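Side-chain contacts in aminotransferase, class IV (Brucella abortus, PDB 4TVI), which probably catalyses the transfer of the amino group of leucine, isoleucine or valine to 2-oxoglutarate with pyridoxal 5'-phosphate as cofactor: residues 35-40 / 46-51; 66-71 / 76-81; 243-248 / 304-309; 274-277 / 281-284. All blocks are in the same frame, centred on the assembly; numbering follows the deposited sequence.

Contacts 2, 3 and 4 form one continuous patch, whereas contact 1 stands apart at the dimer interface, its nearest atoms about 10 Å from those of contact 2, although both reach the same antiparallel sheet. Contacts 2 and 3 have centres 13 Å apart and are joined by a salt bridge, Asp77 OD1 to Arg245 NH2, 2.8 Å. Contacts 3 and 4, with centres 11 Å apart, meet where Tyr306 OH rests on Lys281 CE at 3.4 Å. The patch therefore connects the sheet containing 66-71 with that containing 274-277 and 281-284. Lys180, which carries the pyridoxal phosphate, belongs to none of the four; in this family the cofactor lies between the two domains.

Contact 1 of 4, residues 35-40 / 46-51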
loop_
_atom_site.group_PDB
_atom_site.type_symbol
_atom_site.label_atom_id
_atom_site.label_comp_id
_atom_site.label_asym_id
_atom_site.label_seq_id
_atom_site.Cartn_x
_atom_site.Cartn_y
_atom_site.Cartn_z
ATOM N N MET A 35 22.475 -0.153 13.523
ATOM C CA MET A 35 21.661 -0.889 12.571
ATOM C C MET A 35 22.496 -1.828 11.710
ATOM O O MET A 35 23.568 -1.455 11.223
ATOM C CB MET A 35 20.894 0.104 11.688
ATOM C CG MET A 35 19.936 -0.513 10.700
ATOM S SD MET A 35 18.943 0.757 9.875
ATOM C CE MET A 35 18.008 1.411 11.259
ATOM N N TRP A 36 21.976 -3.036 11.506
ATOM C CA TRP A 36 22.589 -4.021 10.621
ATOM C C TRP A 36 21.538 -4.633 9.711
ATOM O O TRP A 36 20.495 -5.108 10.180
ATOM C CB TRP A 36 23.281 -5.130 11.418
ATOM C CG TRP A 36 24.617 -4.766 11.993
ATOM C CD1 TRP A 36 24.882 -4.406 13.285
ATOM C CD2 TRP A 36 25.878 -4.749 11.306
ATOM N NE1 TRP A 36 26.225 -4.158 13.441
ATOM C CE2 TRP A 36 26.858 -4.360 12.243
ATOM C CE3 TRP A 36 26.270 -5.016 9.990
ATOM C CZ2 TRP A 36 28.210 -4.237 11.904
ATOM C CZ3 TRP A 36 27.607 -4.888 9.656
ATOM C CH2 TRP A 36 28.561 -4.502 10.609
ATOM N N THR A 37 21.804 -4.621 8.410
ATOM C CA THR A 37 20.844 -5.142 7.447
ATOM C C THR A 37 21.465 -6.220 6.565
ATOM O O THR A 37 22.534 -6.020 5.990
ATOM C CB THR A 37 20.285 -4.011 6.555
ATOM O OG1 THR A 37 19.698 -2.997 7.377
ATOM C CG2 THR A 37 19.239 -4.546 5.583
ATOM N N TYR A 38 20.787 -7.359 6.451
ATOM C CA TYR A 38 21.217 -8.409 5.535
ATOM C C TYR A 38 20.541 -8.199 4.190
ATOM O O TYR A 38 19.314 -8.205 4.096
ATOM C CB TYR A 38 20.882 -9.797 6.086
ATOM C CG TYR A 38 21.410 -10.931 5.237
ATOM C CD1 TYR A 38 22.695 -11.427 5.420
ATOM C CD2 TYR A 38 20.629 -11.490 4.236
ATOM C CE1 TYR A 38 23.182 -12.460 4.635
ATOM C CE2 TYR A 38 21.103 -12.520 3.448
ATOM C CZ TYR A 38 22.376 -13.003 3.649
ATOM O OH TYR A 38 22.837 -14.028 2.854
ATOM N N TYR A 39 21.344 -7.992 3.155
ATOM C CA TYR A 39 20.819 -7.711 1.820
ATOM C C TYR A 39 21.833 -8.147 0.776
ATOM O O TYR A 39 23.023 -7.858 0.909
ATOM C CB TYR A 39 20.497 -6.222 1.665
ATOM C CG TYR A 39 20.048 -5.807 0.276
ATOM C CD1 TYR A 39 18.859 -6.286 -0.268
ATOM C CD2 TYR A 39 20.814 -4.934 -0.490
ATOM C CE1 TYR A 39 18.442 -5.902 -1.537
ATOM C CE2 TYR A 39 20.411 -4.546 -1.763
ATOM C CZ TYR A 39 19.224 -5.032 -2.282
ATOM O OH TYR A 39 18.819 -4.648 -3.545
ATOM N N LYS A 40 21.362 -8.856 -0.245
ATOM C CA LYS A 40 22.239 -9.408 -1.273
ATOM C C LYS A 40 23.431 -10.158 -0.674
ATOM O O LYS A 40 24.575 -9.892 -1.023
ATOM C CB LYS A 40 22.730 -8.302 -2.211
ATOM C CG LYS A 40 21.634 -7.658 -3.044
ATOM C CD LYS A 40 21.856 -7.884 -4.531
ATOM C CE LYS A 40 20.658 -7.412 -5.347
ATOM N NZ LYS A 40 19.542 -8.406 -5.288
ATOM N N GLY A 46 24.343 0.578 8.971
ATOM C CA GLY A 46 23.796 1.887 8.678
ATOM C C GLY A 46 22.679 1.871 7.654
ATOM O O GLY A 46 21.879 0.937 7.599
ATOM N N ASP A 47 22.628 2.919 6.839
ATOM C CA ASP A 47 21.561 3.079 5.862
ATOM C C ASP A 47 21.829 2.256 4.613
ATOM O O ASP A 47 22.771 2.526 3.871
ATOM C CB ASP A 47 21.392 4.547 5.480
ATOM C CG ASP A 47 20.298 4.750 4.456
ATOM O OD1 ASP A 47 19.128 4.858 4.857
ATOM O OD2 ASP A 47 20.604 4.782 3.247
ATOM N N VAL A 48 20.969 1.277 4.362
ATOM C CA VAL A 48 21.126 0.419 3.200
ATOM C C VAL A 48 19.955 0.612 2.240
ATOM O O VAL A 48 18.807 0.329 2.580
ATOM C CB VAL A 48 21.229 -1.058 3.615
ATOM C CG1 VAL A 48 21.367 -1.944 2.387
ATOM C CG2 VAL A 48 22.415 -1.255 4.558
ATOM N N ARG A 49 20.250 1.124 1.050
ATOM C CA ARG A 49 19.222 1.371 0.045
ATOM C C ARG A 49 18.886 0.080 -0.687
ATOM O O ARG A 49 19.701 -0.437 -1.451
ATOM C CB ARG A 49 19.687 2.453 -0.932
ATOM C CG ARG A 49 19.880 3.808 -0.280
ATOM C CD ARG A 49 18.540 4.457 0.033
ATOM N NE ARG A 49 18.470 4.931 1.413
ATOM C CZ ARG A 49 17.500 5.704 1.895
ATOM N NH1 ARG A 49 16.511 6.106 1.105
ATOM N NH2 ARG A 49 17.521 6.079 3.170
ATOM N N ILE A 50 17.679 -0.434 -0.464
ATOM C CA ILE A 50 17.331 -1.765 -0.958
ATOM C C ILE A 50 16.300 -1.776 -2.092
ATOM O O ILE A 50 16.224 -2.744 -2.841
ATOM C CB ILE A 50 16.808 -2.659 0.192
ATOM C CG1 ILE A 50 15.586 -2.031 0.856
ATOM C CG2 ILE A 50 17.906 -2.881 1.229
ATOM C CD1 ILE A 50 14.869 -2.957 1.811
ATOM N N LEU A 51 15.514 -0.712 -2.218
ATOM C CA LEU A 51 14.495 -0.633 -3.271
ATOM C C LEU A 51 14.866 0.379 -4.359
ATOM O O LEU A 51 15.174 1.535 -4.070
ATOM C CB LEU A 51 13.129 -0.275 -2.678
ATOM C CG LEU A 51 12.171 -1.446 -2.454
ATOM C CD1 LEU A 51 12.778 -2.486 -1.535
ATOM C CD2 LEU A 51 10.821 -0.965 -1.911
HETATM O O HOH W 1 21.923 -1.558 8.277
#
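Gly46 meets Met35 through the backbone, its N donating to Met35 O at 3.1 Å. Its phi is positive, a conformation that comes easily to a residue without a side chain. Gly46 O has two neighbours here: Met35 SD lies alongside it, and a water bridges it to Thr37. The Thr37 hydroxyl gives its proton to this water (OG1 to O 2.8 Å), which in turn donates to Gly46 O, so a small polar residue suits the place.

Asp47 turns away from the strand and instead receives Arg49 side-on, NE to OD2 at 2.8 Å and NH2 to OD1 at 2.6 Å. Between them, Val48 points back inward and splits its methyls: CG2 meets Thr37 CB at 4.0 Å, while CG1 approaches the Tyr39 ring obliquely. Besides Asp47, Arg49 has partners on the second subunit, where NH1 reaches Glu129 and Ile50 O of that chain.

Ile50 closes the row. Its CG2 stands over the middle of the Tyr39 ring, 3.8 Å from the centroid and 13° off the normal, a CH-pi contact; Lys40 CG covers the opposite face, which holds the aromatic ring between two aliphatic groups. With chi1 at 58°, CG1 is carried away from the tyrosine, and the side chain also packs on Met125 and Trp127.

After the antiparallel strand 42-45, residues 46-51 run alongside strand 35-39 of the five-stranded antiparallel sheet in roughly the same direction, and Arg49 and Leu51 join an antiparallel ladder with the second subunit, continuing beta structure through the dimer interface.

Contact 2 of 4, residues 66-71 / 76-81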
loop_
_atom_site.group_PDB
_atom_site.type_symbol
_atom_site.label_atom_id
_atom_site.label_comp_id
_atom_site.label_asym_id
_atom_site.label_seq_id
_atom_site.Cartn_x
_atom_site.Cartn_y
_atom_site.Cartn_z
ATOM N N ASP A 66 7.627 -8.340 8.677
ATOM C CA ASP A 66 7.193 -8.799 9.987
ATOM C C ASP A 66 8.028 -8.111 11.053
ATOM O O ASP A 66 8.783 -7.177 10.758
ATOM C CB ASP A 66 7.286 -10.319 10.106
ATOM C CG ASP A 66 6.148 -10.904 10.924
ATOM O OD1 ASP A 66 6.162 -10.739 12.162
ATOM O OD2 ASP A 66 5.234 -11.518 10.325
ATOM N N GLY A 67 7.863 -8.535 12.300
ATOM C CA GLY A 67 8.601 -7.924 13.385
ATOM C C GLY A 67 8.807 -8.869 14.543
ATOM O O GLY A 67 7.840 -9.379 15.108
ATOM N N ALA A 68 10.067 -9.118 14.888
ATOM C CA ALA A 68 10.387 -9.850 16.108
ATOM C C ALA A 68 11.212 -8.958 17.032
ATOM O O ALA A 68 11.603 -7.852 16.652
ATOM C CB ALA A 68 11.130 -11.132 15.788
ATOM N N ARG A 69 11.489 -9.437 18.240
ATOM C CA ARG A 69 12.158 -8.603 19.234
ATOM C C ARG A 69 13.209 -9.360 20.037
ATOM O O ARG A 69 12.949 -10.449 20.551
ATOM C CB ARG A 69 11.127 -8.000 20.190
ATOM C CG ARG A 69 11.600 -6.768 20.952
ATOM C CD ARG A 69 11.562 -5.512 20.086
ATOM N NE ARG A 69 11.574 -4.299 20.898
ATOM C CZ ARG A 69 12.672 -3.627 21.225
ATOM N NH1 ARG A 69 13.857 -4.049 20.804
ATOM N NH2 ARG A 69 12.589 -2.533 21.974
ATOM N N LEU A 70 14.396 -8.775 20.146
ATOM C CA LEU A 70 15.400 -9.243 21.094
ATOM C C LEU A 70 15.406 -8.313 22.300
ATOM O O LEU A 70 15.590 -7.106 22.151
ATOM C CB LEU A 70 16.789 -9.290 20.453
ATOM C CG LEU A 70 17.955 -9.451 21.433
ATOM C CD1 LEU A 70 17.910 -10.815 22.121
ATOM C CD2 LEU A 70 19.302 -9.217 20.737
ATOM N N PHE A 71 15.166 -8.860 23.487
ATOM C CA PHE A 71 15.218 -8.051 24.699
ATOM C C PHE A 71 15.584 -8.914 25.899
ATOM O O PHE A 71 15.127 -10.053 26.012
ATOM C CB PHE A 71 13.878 -7.334 24.936
ATOM C CG PHE A 71 12.743 -8.258 25.289
ATOM C CD1 PHE A 71 11.973 -8.842 24.296
ATOM C CD2 PHE A 71 12.442 -8.534 26.616
ATOM C CE1 PHE A 71 10.926 -9.693 24.617
ATOM C CE2 PHE A 71 11.398 -9.389 26.947
ATOM C CZ PHE A 71 10.637 -9.965 25.944
ATOM N N PRO A 76 11.458 -14.156 22.096
ATOM C CA PRO A 76 10.210 -14.932 22.119
ATOM C C PRO A 76 9.453 -14.905 20.799
ATOM O O PRO A 76 9.335 -13.854 20.167
ATOM C CB PRO A 76 9.396 -14.258 23.229
ATOM C CG PRO A 76 9.975 -12.894 23.363
ATOM C CD PRO A 76 11.440 -13.063 23.080
ATOM N N ASP A 77 8.969 -16.075 20.391
ATOM C CA ASP A 77 8.152 -16.233 19.189
ATOM C C ASP A 77 8.859 -15.756 17.922
ATOM O O ASP A 77 8.202 -15.394 16.940
ATOM C CB ASP A 77 6.811 -15.500 19.346
ATOM C CG ASP A 77 5.785 -16.318 20.127
ATOM O OD1 ASP A 77 5.797 -17.560 20.000
ATOM O OD2 ASP A 77 4.971 -15.721 20.870
ATOM N N LEU A 78 10.189 -15.756 17.941
ATOM C CA LEU A 78 10.964 -15.448 16.738
ATOM C C LEU A 78 10.610 -16.428 15.620
ATOM O O LEU A 78 10.594 -16.063 14.445
ATOM C CB LEU A 78 12.471 -15.485 17.018
ATOM C CG LEU A 78 13.388 -15.359 15.792
ATOM C CD1 LEU A 78 13.094 -14.072 15.020
ATOM C CD2 LEU A 78 14.856 -15.412 16.206
ATOM N N ASP A 79 10.335 -17.676 15.990
ATOM C CA ASP A 79 10.023 -18.694 14.998
ATOM C C ASP A 79 8.686 -18.406 14.324
ATOM O O ASP A 79 8.558 -18.550 13.107
ATOM C CB ASP A 79 10.019 -20.092 15.629
ATOM C CG ASP A 79 9.109 -20.195 16.851
ATOM O OD1 ASP A 79 8.802 -19.163 17.479
ATOM O OD2 ASP A 79 8.707 -21.326 17.191
ATOM N N ARG A 80 7.700 -17.978 15.109
ATOM C CA ARG A 80 6.379 -17.671 14.564
ATOM C C ARG A 80 6.425 -16.437 13.666
ATOM O O ARG A 80 5.823 -16.420 12.597
ATOM C CB ARG A 80 5.359 -17.456 15.686
ATOM C CG ARG A 80 5.185 -18.648 16.617
ATOM C CD ARG A 80 3.835 -18.590 17.303
ATOM N NE ARG A 80 2.730 -18.765 16.357
ATOM C CZ ARG A 80 1.462 -18.473 16.630
ATOM N NH1 ARG A 80 1.138 -17.979 17.818
ATOM N NH2 ARG A 80 0.518 -18.669 15.718
ATOM N N HIS A 81 7.142 -15.411 14.109
ATOM C CA HIS A 81 7.296 -14.191 13.324
ATOM C C HIS A 81 8.033 -14.462 12.015
ATOM O O HIS A 81 7.711 -13.873 10.981
ATOM C CB HIS A 81 8.026 -13.118 14.140
ATOM C CG HIS A 81 7.172 -12.460 15.180
ATOM N ND1 HIS A 81 6.110 -11.640 14.861
ATOM C CD2 HIS A 81 7.224 -12.496 16.533
ATOM C CE1 HIS A 81 5.550 -11.195 15.970
ATOM N NE2 HIS A 81 6.205 -11.703 17.001
HETATM O O HOH W 2 10.262 -11.277 20.202
#
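His81 and Asp66 tie the first turn of helix 78-91 to strand 64-70 by a histidine-carboxylate hydrogen bond, in a strand-turn-helix unit of the class IV aminotransferase fold. His81 ND1 donates to Asp66 OD1 at 2.8 Å with an angle of 151° at the hydrogen; the oxygen lies near the ring plane and is met almost end-on, while carboxylate and imidazole planes stand 69° apart. Gly67 O sits over one face of the same ring, 3.2 Å from His81 CG, but is badly angled for a bond with ND1. Small residues let the strand come this close: Ala68 offers just a methyl, whose CB touches Leu78 CD1 at 3.6 Å and also rests on His81 CB. Further along, the Pro76 ring is crossed at about a right angle by Phe71, whose CE1 meets Pro76 CG at 3.6 Å; two apolar rings pack together at the two ends of the turn.

The second shell fixes the carboxylate. Asp66 OD1 also accepts from Gly67 N, and OD2 forms a salt bridge with Arg84 later in the helix, so both oxygens are engaged and the group's rotation is restrained. Arg69 instead directs its polar end elsewhere, NE bonding Met279 O. Where strand and turn diverge, a single water fills in, donating one hydrogen to Arg69 O at 2.8 Å and the other to Pro76 O at 2.7 Å.

Contact 3 of 4, residues 243-248 / 304-309; sequences RQRVIK and ALYWEW
Arg245 lies flat on Trp309, and this stack dominates the meeting of two helices. The guanidinium and the indole are only 14° from parallel, with centres 4.0 Å apart, so a cation covers the electron-rich ring face; Arg245 CZ comes within 3.3 Å of Trp309 CZ2. The chain is also used: Arg245 CD stands above the six-membered ring, 3.5 Å from its centroid, as a CH-pi contact. Two successive bends, beginning with chi2 at 60°, fold the arginine over the ring. The stack leaves the guanidinium's in-plane N-H groups to other partners, and NH2 forms a salt bridge with Asp77.

The remaining contacts are apolar or oblique to a ring. Arg245 CG meets Tyr306 CE2 at 3.6 Å, and Val246 CG2 reaches Tyr306 CD2 at 4.2 Å. Tyr306 is long enough to span from its own helix to these neighbours, while the compact valine, buried, also packs on Val282 of strand 281-288. Pro76 touches both Tyr306 and Trp309.

The axes of segments 243-248 and 304-309 pass 9.7 Å apart at 99°, a nearly perpendicular crossing. Their parent helices, 241-252 and 297-310, both pack on strand 281-288 and are joined at their contact by an arginine-tryptophan cation-pi stack.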
loop_
_atom_site.group_PDB
_atom_site.type_symbol
_atom_site.label_atom_id
_atom_site.label_comp_id
_atom_site.label_asym_id
_atom_site.label_seq_id
_atom_site.Cartn_x
_atom_site.Cartn_y
_atom_site.Cartn_z
ATOM N N ARG A 243 -0.538 -11.267 20.631
ATOM C CA ARG A 243 -1.926 -11.418 21.071
ATOM C C ARG A 243 -2.245 -12.857 21.464
ATOM O O ARG A 243 -2.756 -13.110 22.556
ATOM C CB ARG A 243 -2.880 -10.961 19.960
ATOM C CG ARG A 243 -4.351 -11.314 20.190
ATOM C CD ARG A 243 -5.142 -11.162 18.898
ATOM N NE ARG A 243 -6.561 -11.422 19.098
ATOM C CZ ARG A 243 -7.103 -12.633 19.102
ATOM N NH1 ARG A 243 -6.344 -13.707 18.901
ATOM N NH2 ARG A 243 -8.406 -12.767 19.312
ATOM N N GLN A 244 -1.922 -13.795 20.578
ATOM C CA GLN A 244 -2.172 -15.211 20.824
ATOM C C GLN A 244 -1.386 -15.715 22.030
ATOM O O GLN A 244 -1.886 -16.521 22.809
ATOM C CB GLN A 244 -1.811 -16.041 19.591
ATOM C CG GLN A 244 -2.635 -15.724 18.349
ATOM C CD GLN A 244 -2.081 -16.395 17.107
ATOM O OE1 GLN A 244 -1.654 -17.551 17.146
ATOM N NE2 GLN A 244 -2.066 -15.665 15.999
ATOM N N ARG A 245 -0.150 -15.243 22.172
ATOM C CA ARG A 245 0.697 -15.666 23.278
ATOM C C ARG A 245 0.115 -15.201 24.607
ATOM O O ARG A 245 0.066 -15.968 25.569
ATOM C CB ARG A 245 2.124 -15.135 23.109
ATOM C CG ARG A 245 3.084 -15.600 24.211
ATOM C CD ARG A 245 3.183 -17.126 24.241
ATOM N NE ARG A 245 3.697 -17.649 22.980
ATOM C CZ ARG A 245 3.788 -18.940 22.675
ATOM N NH1 ARG A 245 3.395 -19.864 23.546
ATOM N NH2 ARG A 245 4.276 -19.306 21.496
ATOM N N VAL A 246 -0.327 -13.945 24.651
ATOM C CA VAL A 246 -0.909 -13.361 25.859
ATOM C C VAL A 246 -2.228 -14.052 26.246
ATOM O O VAL A 246 -2.479 -14.331 27.427
ATOM C CB VAL A 246 -1.141 -11.842 25.678
ATOM C CG1 VAL A 246 -2.038 -11.279 26.783
ATOM C CG2 VAL A 246 0.193 -11.103 25.626
ATOM N N ILE A 247 -3.053 -14.352 25.248
ATOM C CA ILE A 247 -4.296 -15.081 25.488
ATOM C C ILE A 247 -3.993 -16.447 26.091
ATOM O O ILE A 247 -4.609 -16.857 27.072
ATOM C CB ILE A 247 -5.111 -15.264 24.190
ATOM C CG1 ILE A 247 -5.661 -13.921 23.702
ATOM C CG2 ILE A 247 -6.241 -16.245 24.405
ATOM C CD1 ILE A 247 -6.320 -14.006 22.333
ATOM N N LYS A 248 -3.028 -17.139 25.497
ATOM C CA LYS A 248 -2.631 -18.466 25.948
ATOM C C LYS A 248 -2.127 -18.430 27.390
ATOM O O LYS A 248 -2.520 -19.256 28.211
ATOM C CB LYS A 248 -1.558 -19.037 25.013
ATOM C CG LYS A 248 -1.055 -20.430 25.370
ATOM C CD LYS A 248 -0.082 -20.939 24.311
ATOM C CE LYS A 248 0.737 -22.121 24.819
ATOM N NZ LYS A 248 -0.100 -23.291 25.182
ATOM N N ALA A 304 3.423 -9.488 33.110
ATOM C CA ALA A 304 4.273 -10.305 33.974
ATOM C C ALA A 304 4.334 -11.738 33.462
ATOM O O ALA A 304 5.404 -12.347 33.411
ATOM C CB ALA A 304 3.764 -10.273 35.412
ATOM N N LEU A 305 3.176 -12.263 33.072
ATOM C CA LEU A 305 3.076 -13.620 32.552
ATOM C C LEU A 305 3.868 -13.784 31.264
ATOM O O LEU A 305 4.488 -14.821 31.037
ATOM C CB LEU A 305 1.613 -13.992 32.309
ATOM C CG LEU A 305 0.756 -14.206 33.556
ATOM C CD1 LEU A 305 -0.720 -14.331 33.180
ATOM C CD2 LEU A 305 1.238 -15.434 34.314
ATOM N N TYR A 306 3.851 -12.755 30.422
ATOM C CA TYR A 306 4.588 -12.816 29.171
ATOM C C TYR A 306 6.085 -12.907 29.454
ATOM O O TYR A 306 6.784 -13.731 28.867
ATOM C CB TYR A 306 4.293 -11.605 28.284
ATOM C CG TYR A 306 4.895 -11.752 26.907
ATOM C CD1 TYR A 306 6.212 -11.379 26.662
ATOM C CD2 TYR A 306 4.161 -12.302 25.862
ATOM C CE1 TYR A 306 6.777 -11.528 25.409
ATOM C CE2 TYR A 306 4.720 -12.456 24.601
ATOM C CZ TYR A 306 6.032 -12.067 24.384
ATOM O OH TYR A 306 6.602 -12.217 23.139
ATOM N N TRP A 307 6.567 -12.053 30.350
ATOM C CA TRP A 307 7.988 -12.020 30.695
ATOM C C TRP A 307 8.454 -13.327 31.337
ATOM O O TRP A 307 9.569 -13.776 31.074
ATOM C CB TRP A 307 8.278 -10.842 31.626
ATOM C CG TRP A 307 8.968 -9.707 30.943
ATOM C CD1 TRP A 307 10.258 -9.295 31.127
ATOM C CD2 TRP A 307 8.411 -8.846 29.946
ATOM N NE1 TRP A 307 10.533 -8.223 30.315
ATOM C CE2 TRP A 307 9.415 -7.928 29.577
ATOM C CE3 TRP A 307 7.157 -8.755 29.332
ATOM C CZ2 TRP A 307 9.205 -6.933 28.623
ATOM C CZ3 TRP A 307 6.952 -7.767 28.381
ATOM C CH2 TRP A 307 7.970 -6.870 28.036
ATOM N N GLU A 308 7.600 -13.944 32.157
ATOM C CA GLU A 308 7.947 -15.226 32.767
ATOM C C GLU A 308 8.173 -16.278 31.705
ATOM O O GLU A 308 9.195 -16.963 31.703
ATOM C CB GLU A 308 6.860 -15.741 33.713
ATOM C CG GLU A 308 7.121 -17.209 34.105
ATOM C CD GLU A 308 5.973 -17.864 34.851
ATOM O OE1 GLU A 308 4.802 -17.528 34.563
ATOM O OE2 GLU A 308 6.233 -18.727 35.718
ATOM N N TRP A 309 7.203 -16.405 30.804
ATOM C CA TRP A 309 7.295 -17.384 29.734
ATOM C C TRP A 309 8.485 -17.106 28.823
ATOM O O TRP A 309 9.188 -18.027 28.407
ATOM C CB TRP A 309 6.003 -17.409 28.914
ATOM C CG TRP A 309 6.174 -18.124 27.622
ATOM C CD1 TRP A 309 6.163 -19.475 27.422
ATOM C CD2 TRP A 309 6.393 -17.529 26.340
ATOM N NE1 TRP A 309 6.365 -19.757 26.095
ATOM C CE2 TRP A 309 6.505 -18.580 25.407
ATOM C CE3 TRP A 309 6.507 -16.209 25.888
ATOM C CZ2 TRP A 309 6.725 -18.351 24.049
ATOM C CZ3 TRP A 309 6.724 -15.986 24.543
ATOM C CH2 TRP A 309 6.836 -17.051 23.639
#

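Contact 4 of 4, residues 274-277 / 281-284; sequences FSTG and KVVP
Ser275 and Val283 form an antiparallel hydrogen-bonded pair, Ser275 N to Val283 O at 2.7 Å and Val283 N to Ser275 O at 2.9 Å, both nearly straight. Toward the turn the bonding is looser, Gly277 N to Lys281 O being 3.3 Å and the return bond weak.

One face carries Phe274, Thr276, Val282 and Pro284. Phe274 CB lies 3.3 Å from Val283 O; chi1 of 67°, with CG between backbone N and carbonyl carbon, brings Phe274 CD2 to 4.0 Å from Val282 CG1, and the branched valine meets the ring obliquely. Proline fits opposite Phe274 because this non-hydrogen-bonded position needs no N-H directed at strand 272-277. Thr276 brings CB to within 3.4 Å of Lys281 O. This face is covered by helices 241-252 and 297-310, with Val246 and Thr299 both touching Val282.

On the other face, Ser275 OG lies 3.6 Å from Val283 CB, a small hydroxyl beside a branched hydrocarbon. Lys281 leads away, its CD passing Gly277 O at 3.7 Å, while NZ bonds Asn278 O in the turn.

Together these pairs make the closed end of the beta hairpin 272-277/281-288, two adjacent strands of the mixed sheet in the class IV aminotransferase fold.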
loop_
_atom_site.group_PDB
_atom_site.type_symbol
_atom_site.label_atom_id
_atom_site.label_comp_id
_atom_site.label_asym_id
_atom_site.label_seq_id
_atom_site.Cartn_x
_atom_site.Cartn_y
_atom_site.Cartn_z
ATOM N N PHE A 274 -5.635 -2.459 27.258
ATOM C CA PHE A 274 -4.230 -2.562 26.884
ATOM C C PHE A 274 -4.053 -3.088 25.464
ATOM O O PHE A 274 -5.010 -3.523 24.822
ATOM C CB PHE A 274 -3.462 -3.432 27.890
ATOM C CG PHE A 274 -3.845 -4.895 27.889
ATOM C CD1 PHE A 274 -4.854 -5.365 28.723
ATOM C CD2 PHE A 274 -3.148 -5.811 27.112
ATOM C CE1 PHE A 274 -5.186 -6.711 28.747
ATOM C CE2 PHE A 274 -3.473 -7.160 27.131
ATOM C CZ PHE A 274 -4.493 -7.609 27.956
ATOM N N SER A 275 -2.828 -3.003 24.961
ATOM C CA SER A 275 -2.535 -3.479 23.619
ATOM C C SER A 275 -1.397 -4.490 23.655
ATOM O O SER A 275 -0.619 -4.535 24.616
ATOM C CB SER A 275 -2.182 -2.313 22.697
ATOM O OG SER A 275 -0.929 -1.752 23.038
ATOM N N THR A 276 -1.317 -5.311 22.611
ATOM C CA THR A 276 -0.210 -6.245 22.447
ATOM C C THR A 276 0.402 -6.061 21.069
ATOM O O THR A 276 -0.277 -5.673 20.121
ATOM C CB THR A 276 -0.638 -7.720 22.619
ATOM O OG1 THR A 276 -1.587 -8.068 21.600
ATOM C CG2 THR A 276 -1.252 -7.958 24.000
ATOM N N GLY A 277 1.693 -6.335 20.962
ATOM C CA GLY A 277 2.392 -6.165 19.706
ATOM C C GLY A 277 3.853 -6.487 19.891
ATOM O O GLY A 277 4.322 -6.599 21.017
ATOM N N LYS A 281 5.408 -5.761 23.535
ATOM C CA LYS A 281 4.664 -6.934 24.003
ATOM C C LYS A 281 3.325 -6.585 24.652
ATOM O O LYS A 281 2.276 -6.949 24.135
ATOM C CB LYS A 281 5.526 -7.769 24.954
ATOM C CG LYS A 281 6.854 -8.199 24.327
ATOM C CD LYS A 281 6.652 -8.783 22.923
ATOM C CE LYS A 281 7.972 -9.247 22.323
ATOM N NZ LYS A 281 7.853 -9.678 20.899
ATOM N N VAL A 282 3.352 -5.927 25.801
ATOM C CA VAL A 282 2.116 -5.563 26.488
ATOM C C VAL A 282 2.175 -4.104 26.916
ATOM O O VAL A 282 3.087 -3.705 27.642
ATOM C CB VAL A 282 1.859 -6.468 27.716
ATOM C CG1 VAL A 282 0.628 -6.003 28.479
ATOM C CG2 VAL A 282 1.689 -7.913 27.284
ATOM N N VAL A 283 1.223 -3.300 26.441
ATOM C CA VAL A 283 1.240 -1.866 26.697
ATOM C C VAL A 283 -0.129 -1.391 27.157
ATOM O O VAL A 283 -1.134 -1.643 26.491
ATOM C CB VAL A 283 1.662 -1.056 25.438
ATOM C CG1 VAL A 283 1.596 0.430 25.716
ATOM C CG2 VAL A 283 3.071 -1.432 25.008
ATOM N N PRO A 284 -0.176 -0.693 28.301
ATOM C CA PRO A 284 -1.447 -0.189 28.828
ATOM C C PRO A 284 -1.980 0.988 28.026
ATOM O O PRO A 284 -1.214 1.786 27.483
ATOM C CB PRO A 284 -1.087 0.255 30.245
ATOM C CG PRO A 284 0.346 0.656 30.139
ATOM C CD PRO A 284 0.963 -0.299 29.145
#